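Local coordinates for putative iron-regulated protein A (Parabacteroides distasonis ATCC 8503, PDB 4ECG) that is of uncertain function but belongs to the imelysin-like (peptidase M75) family, binds calcium ions and may be an iron-regulated metalloendopeptidase, at residues 332-335 with 336-340; 197-201 with 202-206; 60-63 with 64-68; 116-119 with 120-124. One frame throughout, in Å; residues are numbered along the deposited sequence.

Contacts 1, 3 and 4 are single-helix contacts, each partly buried, whereas contact 2 is a surface reversal in a loop with one buried residue, V204. The three helical ones share a scheme: an aliphatic pair four residues apart faces a neighbouring helix while charged side chains lie at the margin. They differ in their polar extras, a threonine hydroxyl within the helix in contact 1 and at the helix end in contact 4. Helix 171-196 links three of them: contacts 3 and 4, centres 22 Å apart, both pack on it, and contact 2 follows its end. Contact 1, on helix 324-343, lies across the chain's centre from the others, with 37 to 42 Å between centres.

Contact 1: 332-335 with 336-340; sequences VQID and KTIDA
I334 lies alongside I338, one turn further on in helix 324-343, and the two side chains point the same way; methyl CG2 of I334 meets CD1 of I338 at 3.9 Å. This is an i to i+4 ridge on an α-helix of the mostly helical imelysin-like fold. With CG1 of I338 beside its own backbone N (chi1 -67°), the ethyl branch folds back over the preceding turn, and CG1 of I338 comes within 3.5 Å of I334 O. Both isoleucines also touch K296 of helix 284-300, whose NZ forms a salt bridge with D335 OD1. T337 is turned instead to helix 355-377. Its OG1 bonds to Q333 O at 2.7 Å and its N to the same Q333 O at 3.0 Å, the two donors arriving from opposite faces of the carbonyl plane. A valine in place of T337 would probably leave Q333 O with the backbone N-H alone as its sound donor in this turn. The Q333 chain bends at chi2 (62°), carrying the amide past T337 towards K336. There one water accepts from Q333 NE2 at 2.8 Å and, weakly, from K336 NZ at 3.2 Å.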
loop_
_atom_site.group_PDB
_atom_site.type_symbol
_atom_site.label_atom_id
_atom_site.label_comp_id
_atom_site.label_asym_id
_atom_site.label_seq_id
_atom_site.Cartn_x
_atom_site.Cartn_y
_atom_site.Cartn_z
ATOM N N VAL A 332 2.493 -10.208 -19.128
ATOM C CA VAL A 332 2.750 -8.996 -19.915
ATOM C C VAL A 332 2.157 -7.779 -19.193
ATOM O O VAL A 332 2.804 -6.756 -19.038
ATOM C CB VAL A 332 2.188 -9.141 -21.378
ATOM C CG1 VAL A 332 1.987 -7.783 -22.066
ATOM C CG2 VAL A 332 3.079 -10.081 -22.244
ATOM N N GLN A 333 0.953 -7.908 -18.677
ATOM C CA GLN A 333 0.229 -6.761 -18.163
ATOM C C GLN A 333 0.788 -6.245 -16.849
ATOM O O GLN A 333 0.773 -5.036 -16.629
ATOM C CB GLN A 333 -1.262 -7.092 -17.988
ATOM C CG GLN A 333 -2.157 -5.895 -17.870
ATOM C CD GLN A 333 -2.146 -4.993 -19.093
ATOM O OE1 GLN A 333 -2.227 -5.454 -20.222
ATOM N NE2 GLN A 333 -2.079 -3.676 -18.860
ATOM N N ILE A 334 1.238 -7.127 -15.960
ATOM C CA ILE A 334 1.862 -6.679 -14.679
ATOM C C ILE A 334 3.074 -5.792 -15.041
ATOM O O ILE A 334 3.207 -4.640 -14.602
ATOM C CB ILE A 334 2.260 -7.876 -13.748
ATOM C CG1 ILE A 334 0.988 -8.553 -13.188
ATOM C CG2 ILE A 334 3.167 -7.417 -12.615
ATOM C CD1 ILE A 334 1.135 -10.014 -12.776
ATOM N N ASP A 335 3.927 -6.334 -15.899
ATOM C CA ASP A 335 5.110 -5.597 -16.359
ATOM C C ASP A 335 4.783 -4.323 -17.169
ATOM O O ASP A 335 5.450 -3.325 -17.017
ATOM C CB ASP A 335 6.033 -6.538 -17.130
ATOM C CG ASP A 335 6.914 -7.423 -16.194
ATOM O OD1 ASP A 335 6.849 -7.319 -14.945
ATOM O OD2 ASP A 335 7.690 -8.242 -16.724
ATOM N N LYS A 336 3.733 -4.337 -17.987
ATOM C CA LYS A 336 3.319 -3.134 -18.740
ATOM C C LYS A 336 2.840 -2.018 -17.778
ATOM O O LYS A 336 3.052 -0.841 -18.004
ATOM C CB LYS A 336 2.194 -3.541 -19.676
ATOM C CG LYS A 336 2.056 -2.783 -20.981
ATOM C CD LYS A 336 1.063 -3.536 -21.887
ATOM C CE LYS A 336 0.103 -2.598 -22.616
ATOM N NZ LYS A 336 -0.961 -3.316 -23.373
ATOM N N THR A 337 2.240 -2.411 -16.667
ATOM C CA THR A 337 1.637 -1.452 -15.749
ATOM C C THR A 337 2.733 -0.785 -14.942
ATOM O O THR A 337 2.705 0.421 -14.789
ATOM C CB THR A 337 0.566 -2.121 -14.839
ATOM O OG1 THR A 337 -0.381 -2.819 -15.674
ATOM C CG2 THR A 337 -0.140 -1.081 -13.930
ATOM N N ILE A 338 3.698 -1.577 -14.460
ATOM C CA ILE A 338 4.886 -1.086 -13.755
ATOM C C ILE A 338 5.715 -0.205 -14.680
ATOM O O ILE A 338 6.165 0.859 -14.299
ATOM C CB ILE A 338 5.766 -2.259 -13.233
ATOM C CG1 ILE A 338 5.051 -3.033 -12.139
ATOM C CG2 ILE A 338 7.113 -1.792 -12.679
ATOM C CD1 ILE A 338 5.624 -4.453 -11.883
ATOM N N ASP A 339 5.962 -0.669 -15.894
ATOM C CA ASP A 339 6.754 0.134 -16.826
ATOM C C ASP A 339 6.062 1.496 -17.106
ATOM O O ASP A 339 6.748 2.516 -17.212
ATOM C CB ASP A 339 7.040 -0.630 -18.149
ATOM C CG ASP A 339 8.020 -1.845 -17.967
ATOM O OD1 ASP A 339 8.588 -2.145 -16.885
ATOM O OD2 ASP A 339 8.214 -2.530 -18.954
ATOM N N ALA A 340 4.718 1.503 -17.233
ATOM C CA ALA A 340 3.945 2.721 -17.525
ATOM C C ALA A 340 4.008 3.674 -16.319
ATOM O O ALA A 340 4.208 4.844 -16.475
ATOM C CB ALA A 340 2.503 2.381 -17.864
HETATM O O HOH W 1 -2.562 -1.868 -20.966
#

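Contact 2: 197-201 with 202-206; sequences KGLGT and SDVPS
V204 O draws three backbone N-H groups of residues 199-201. L199 N makes the sound bond to V204 O, 3.1 Å with an N-H...O angle of 152°, arriving tilted from the carbonyl plane. The bond from T201 N to V204 O is weak at 3.3 Å, though fairly straight. G200 N is shared, with weak bonds to V204 O and, at 3.4 Å, to P205 O. G200 CA adds a CA-H...O contact to that same P205 O. These bonds tie together a chain reversal in the loop between helices 171-196 and 208-214, a β-turn with S202 and D203 at its corners: the CA atoms of T201 and V204 are 5.2 Å apart. Inside the turn, V204 N donates to T201 OG1 at 3.3 Å. The hydroxyl gets there because chi1 of 63° sets OG1 between the residue's own N and carbonyl carbon. T201 O faces P205 N at 3.3 Å, but the proline nitrogen has no hydrogen to give. Apart from these bonds, CG of L199 touches CG1 of the buried V204 at 4.0 Å. S206 O is hydrogen-bonded to Y220 OH, and the Y220 side chain also touches V204 and P205.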
loop_
_atom_site.group_PDB
_atom_site.type_symbol
_atom_site.label_atom_id
_atom_site.label_comp_id
_atom_site.label_asym_id
_atom_site.label_seq_id
_atom_site.Cartn_x
_atom_site.Cartn_y
_atom_site.Cartn_z
ATOM N N LYS A 197 0.217 -14.420 15.115
ATOM C CA LYS A 197 -0.329 -15.086 16.301
ATOM C C LYS A 197 -1.674 -14.566 16.806
ATOM O O LYS A 197 -2.225 -15.108 17.764
ATOM C CB LYS A 197 0.708 -15.108 17.435
ATOM C CG LYS A 197 1.105 -13.767 18.045
ATOM C CD LYS A 197 2.175 -13.982 19.151
ATOM C CE LYS A 197 2.153 -12.937 20.291
ATOM N NZ LYS A 197 3.020 -11.769 19.984
ATOM N N GLY A 198 -2.238 -13.557 16.146
ATOM C CA GLY A 198 -3.411 -12.862 16.672
ATOM C C GLY A 198 -3.107 -11.837 17.775
ATOM O O GLY A 198 -2.003 -11.803 18.333
ATOM N N LEU A 199 -4.094 -10.980 18.057
ATOM C CA LEU A 199 -3.951 -9.890 19.021
ATOM C C LEU A 199 -4.763 -10.176 20.267
ATOM O O LEU A 199 -4.636 -9.499 21.265
ATOM C CB LEU A 199 -4.413 -8.558 18.395
ATOM C CG LEU A 199 -3.667 -8.118 17.120
ATOM C CD1 LEU A 199 -4.282 -6.872 16.509
ATOM C CD2 LEU A 199 -2.166 -7.888 17.401
ATOM N N GLY A 200 -5.629 -11.167 20.200
ATOM C CA GLY A 200 -6.475 -11.501 21.324
ATOM C C GLY A 200 -7.560 -10.471 21.547
ATOM O O GLY A 200 -8.016 -10.339 22.650
ATOM N N THR A 201 -7.967 -9.732 20.520
ATOM C CA THR A 201 -9.034 -8.755 20.671
ATOM C C THR A 201 -10.298 -9.336 20.045
ATOM O O THR A 201 -10.282 -10.383 19.416
ATOM C CB THR A 201 -8.692 -7.373 20.027
ATOM O OG1 THR A 201 -8.521 -7.513 18.604
ATOM C CG2 THR A 201 -7.412 -6.753 20.668
ATOM N N SER A 202 -11.397 -8.637 20.226
ATOM C CA SER A 202 -12.644 -9.008 19.608
ATOM C C SER A 202 -12.551 -9.102 18.070
ATOM O O SER A 202 -13.071 -10.035 17.482
ATOM C CB SER A 202 -13.686 -7.978 20.002
ATOM O OG SER A 202 -14.960 -8.455 19.672
ATOM N N ASP A 203 -11.899 -8.121 17.445
ATOM C CA ASP A 203 -11.732 -8.058 15.975
ATOM C C ASP A 203 -10.660 -9.040 15.368
ATOM O O ASP A 203 -10.748 -9.461 14.222
ATOM C CB ASP A 203 -11.285 -6.645 15.563
ATOM C CG ASP A 203 -12.272 -5.549 15.922
ATOM O OD1 ASP A 203 -13.487 -5.780 16.097
ATOM O OD2 ASP A 203 -11.777 -4.409 15.965
ATOM N N VAL A 204 -9.610 -9.318 16.127
ATOM C CA VAL A 204 -8.513 -10.172 15.677
ATOM C C VAL A 204 -8.123 -11.109 16.809
ATOM O O VAL A 204 -7.119 -10.894 17.496
ATOM C CB VAL A 204 -7.272 -9.346 15.268
ATOM C CG1 VAL A 204 -6.163 -10.291 14.828
ATOM C CG2 VAL A 204 -7.638 -8.318 14.199
ATOM N N PRO A 205 -8.942 -12.150 17.031
ATOM C CA PRO A 205 -8.682 -13.022 18.163
ATOM C C PRO A 205 -7.509 -13.946 17.972
ATOM O O PRO A 205 -6.751 -14.126 18.882
ATOM C CB PRO A 205 -9.985 -13.833 18.300
ATOM C CG PRO A 205 -10.677 -13.718 16.974
ATOM C CD PRO A 205 -10.265 -12.390 16.420
ATOM N N SER A 206 -7.394 -14.546 16.800
ATOM C CA SER A 206 -6.418 -15.619 16.547
ATOM C C SER A 206 -5.573 -15.311 15.281
ATOM O O SER A 206 -5.771 -14.326 14.597
ATOM C CB SER A 206 -7.144 -16.961 16.431
ATOM O OG SER A 206 -8.047 -16.963 15.334
#

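Contact 3: 60-63 with 64-68; sequences NAVD and KFIAS
V62 and I66 stand side by side and point the same way, CG1 of V62 meeting CD1 of I66 at 3.7 Å in the last turns of helix 29-68. The two β-branched residues share one conformation, with one branch opposite the backbone N and one beside it. V62 makes the contact with the branch opposite N (CG1, chi1 159°), I66 with the longer branch beside N (CG1, chi1 -71°), which runs back along the helix and brings CD1 to V62. On its way that branch passes over the carbonyl of V62, with CG1 of I66 3.5 Å from V62 O. The same V62 O takes the short, nearly straight helical bond from I66 N, 2.8 Å, and A67 N reaches D63 O at 3.0 Å. Unlike the CG1 branch of I66, CG of F65 stands opposite N (chi1 169°), which carries the ring away from the preceding turn, and V62 O lies at the ring's edge, near its plane. The ring packs against L174 of helix 171-196 and L74 of helix 71-89. K64 is extended throughout and likewise leads away. Backbone bonds thus hold the turn, the side chains add apolar contact along one face, and the carboxylate of D63 is paired through OD1 with K59 NZ rather than across the segments.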
loop_
_atom_site.group_PDB
_atom_site.type_symbol
_atom_site.label_atom_id
_atom_site.label_comp_id
_atom_site.label_asym_id
_atom_site.label_seq_id
_atom_site.Cartn_x
_atom_site.Cartn_y
_atom_site.Cartn_z
ATOM N N ASN A 60 13.667 4.334 15.798
ATOM C CA ASN A 60 14.997 4.587 16.380
ATOM C C ASN A 60 15.696 5.758 15.699
ATOM O O ASN A 60 16.281 6.575 16.389
ATOM C CB ASN A 60 15.908 3.336 16.398
ATOM C CG ASN A 60 15.385 2.251 17.334
ATOM O OD1 ASN A 60 14.807 2.559 18.362
ATOM N ND2 ASN A 60 15.536 0.994 16.955
ATOM N N ALA A 61 15.567 5.885 14.385
ATOM C CA ALA A 61 16.201 7.002 13.673
ATOM C C ALA A 61 15.498 8.322 13.982
ATOM O O ALA A 61 16.144 9.319 14.180
ATOM C CB ALA A 61 16.214 6.755 12.169
ATOM N N VAL A 62 14.169 8.334 13.998
ATOM C CA VAL A 62 13.406 9.513 14.418
ATOM C C VAL A 62 13.800 9.914 15.866
ATOM O O VAL A 62 14.030 11.060 16.160
ATOM C CB VAL A 62 11.881 9.242 14.321
ATOM C CG1 VAL A 62 11.118 10.215 15.210
ATOM C CG2 VAL A 62 11.405 9.334 12.884
ATOM N N ASP A 63 13.896 8.955 16.753
ATOM C CA ASP A 63 14.283 9.243 18.154
ATOM C C ASP A 63 15.647 9.881 18.265
ATOM O O ASP A 63 15.866 10.771 19.080
ATOM C CB ASP A 63 14.349 7.969 18.979
ATOM C CG ASP A 63 12.964 7.497 19.482
ATOM O OD1 ASP A 63 11.973 8.264 19.325
ATOM O OD2 ASP A 63 12.904 6.358 20.044
ATOM N N LYS A 64 16.594 9.371 17.490
ATOM C CA LYS A 64 17.966 9.860 17.529
ATOM C C LYS A 64 17.988 11.315 17.013
ATOM O O LYS A 64 18.626 12.193 17.602
ATOM C CB LYS A 64 18.831 8.915 16.703
ATOM C CG LYS A 64 20.201 9.405 16.326
ATOM C CD LYS A 64 20.914 8.335 15.463
ATOM C CE LYS A 64 22.420 8.599 15.371
ATOM N NZ LYS A 64 23.165 7.491 14.758
ATOM N N PHE A 65 17.268 11.581 15.925
ATOM C CA PHE A 65 17.064 12.973 15.514
ATOM C C PHE A 65 16.376 13.856 16.568
ATOM O O PHE A 65 16.839 14.967 16.850
ATOM C CB PHE A 65 16.234 13.081 14.245
ATOM C CG PHE A 65 15.795 14.486 13.947
ATOM C CD1 PHE A 65 16.715 15.457 13.660
ATOM C CD2 PHE A 65 14.468 14.844 13.974
ATOM C CE1 PHE A 65 16.338 16.786 13.437
ATOM C CE2 PHE A 65 14.074 16.144 13.702
ATOM C CZ PHE A 65 15.008 17.122 13.425
ATOM N N ILE A 66 15.259 13.419 17.130
ATOM C CA ILE A 66 14.591 14.266 18.134
ATOM C C ILE A 66 15.561 14.667 19.234
ATOM O O ILE A 66 15.686 15.857 19.538
ATOM C CB ILE A 66 13.301 13.645 18.681
ATOM C CG1 ILE A 66 12.254 13.690 17.550
ATOM C CG2 ILE A 66 12.829 14.413 19.914
ATOM C CD1 ILE A 66 10.990 12.869 17.804
ATOM N N ALA A 67 16.331 13.699 19.734
ATOM C CA ALA A 67 17.345 13.917 20.781
ATOM C C ALA A 67 18.467 14.907 20.409
ATOM O O ALA A 67 19.013 15.575 21.312
ATOM C CB ALA A 67 17.931 12.574 21.298
ATOM N N SER A 68 18.803 15.061 19.121
ATOM C CA SER A 68 20.073 15.816 18.756
ATOM C C SER A 68 19.913 17.116 18.011
ATOM O O SER A 68 20.731 18.019 18.143
ATOM C CB SER A 68 20.919 14.964 17.809
ATOM O OG SER A 68 20.178 14.712 16.603
#

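Contact 4: 116-119 with 120-124; sequences NGIE and EIIAT
I122 N donates to I118 O and I121 N to G117 O, both at 2.9 Å, the shortest bonds between the two halves of this stretch of helix 115-124. Two isoleucine branches lie against these acceptors. CG1 of I121 is 3.4 Å from G117 O and CG1 of I122 is 3.3 Å from I118 O; in each the first torsion keeps CG1 beside the residue's own nitrogen (chi1 -67° in I122), which turns the branch back over the preceding turn. I118 and I122 cross obliquely, CG2 of the first touching CD1 of the second at 4.0 Å. At the helix end E120 O is gripped by two groups of T124: the backbone N at 2.9 Å and the hydroxyl OG1 at 3.1 Å. The amide makes the regular helical bond. The hydroxyl approaches from over the face of the carbonyl, 40° off its plane, and so misses the usual lone-pair direction. Chi1 of 56° places OG1 of T124 between its own N and carbonyl carbon, folding it back over the last turn; OG1 is also hydrogen-bonded to E126 N, just past the helix end. E119 and E120 extend from the exposed flank. On the buried flank, I118, I121 and I122 all touch Y176 of helix 171-196, and N172 ND2 of that helix bonds to I122 O. I118 also reaches T150 and M154 of helix 147-155, which leaves the short helix 115-124 packed against both.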
loop_
_atom_site.group_PDB
_atom_site.type_symbol
_atom_site.label_atom_id
_atom_site.label_comp_id
_atom_site.label_asym_id
_atom_site.label_seq_id
_atom_site.Cartn_x
_atom_site.Cartn_y
_atom_site.Cartn_z
ATOM N N ASN A 116 -5.461 21.933 9.409
ATOM C CA ASN A 116 -5.785 22.869 10.492
ATOM C C ASN A 116 -5.677 22.269 11.904
ATOM O O ASN A 116 -5.186 22.920 12.814
ATOM C CB ASN A 116 -7.171 23.555 10.305
ATOM C CG ASN A 116 -7.213 24.522 9.089
ATOM O OD1 ASN A 116 -6.208 24.849 8.441
ATOM N ND2 ASN A 116 -8.386 24.970 8.789
ATOM N N GLY A 117 -6.140 21.045 12.085
ATOM C CA GLY A 117 -6.035 20.357 13.372
ATOM C C GLY A 117 -4.591 20.068 13.779
ATOM O O GLY A 117 -4.267 20.216 14.971
ATOM N N ILE A 118 -3.717 19.709 12.812
ATOM C CA ILE A 118 -2.286 19.488 13.105
ATOM C C ILE A 118 -1.666 20.788 13.663
ATOM O O ILE A 118 -1.011 20.804 14.713
ATOM C CB ILE A 118 -1.515 18.981 11.866
ATOM C CG1 ILE A 118 -2.038 17.600 11.442
ATOM C CG2 ILE A 118 -0.003 18.892 12.158
ATOM C CD1 ILE A 118 -1.583 17.090 10.081
ATOM N N GLU A 119 -1.923 21.888 12.979
ATOM C CA GLU A 119 -1.402 23.197 13.364
ATOM C C GLU A 119 -1.898 23.590 14.757
ATOM O O GLU A 119 -1.160 24.183 15.571
ATOM C CB GLU A 119 -1.807 24.256 12.331
ATOM C CG GLU A 119 -0.790 25.375 12.151
ATOM C CD GLU A 119 -1.298 26.462 11.191
ATOM O OE1 GLU A 119 -1.400 26.182 9.963
ATOM O OE2 GLU A 119 -1.605 27.597 11.664
ATOM N N GLU A 120 -3.150 23.244 15.025
ATOM C CA GLU A 120 -3.775 23.537 16.283
ATOM C C GLU A 120 -3.089 22.754 17.404
ATOM O O GLU A 120 -2.798 23.306 18.473
ATOM C CB GLU A 120 -5.268 23.210 16.212
ATOM C CG GLU A 120 -6.124 23.761 17.349
ATOM C CD GLU A 120 -7.506 23.109 17.371
ATOM O OE1 GLU A 120 -8.236 23.214 16.365
ATOM O OE2 GLU A 120 -7.839 22.452 18.372
ATOM N N ILE A 121 -2.825 21.480 17.173
ATOM C CA ILE A 121 -2.167 20.669 18.186
ATOM C C ILE A 121 -0.716 21.203 18.427
ATOM O O ILE A 121 -0.247 21.282 19.557
ATOM C CB ILE A 121 -2.180 19.158 17.803
ATOM C CG1 ILE A 121 -3.593 18.598 17.878
ATOM C CG2 ILE A 121 -1.277 18.359 18.735
ATOM C CD1 ILE A 121 -3.738 17.236 17.252
ATOM N N ILE A 122 -0.032 21.613 17.373
ATOM C CA ILE A 122 1.291 22.137 17.527
ATOM C C ILE A 122 1.248 23.356 18.465
ATOM O O ILE A 122 2.169 23.551 19.254
ATOM C CB ILE A 122 1.929 22.527 16.165
ATOM C CG1 ILE A 122 2.181 21.254 15.330
ATOM C CG2 ILE A 122 3.205 23.342 16.400
ATOM C CD1 ILE A 122 2.544 21.510 13.858
ATOM N N ALA A 123 0.166 24.149 18.389
ATOM C CA ALA A 123 0.008 25.338 19.206
ATOM C C ALA A 123 -0.421 25.012 20.635
ATOM O O ALA A 123 0.042 25.665 21.548
ATOM C CB ALA A 123 -0.978 26.311 18.578
ATOM N N THR A 124 -1.322 24.059 20.833
ATOM C CA THR A 124 -1.944 23.865 22.155
ATOM C C THR A 124 -1.241 22.766 22.915
ATOM O O THR A 124 -1.237 22.754 24.100
ATOM C CB THR A 124 -3.438 23.417 22.069
ATOM O OG1 THR A 124 -3.544 22.216 21.284
ATOM C CG2 THR A 124 -4.326 24.534 21.502
#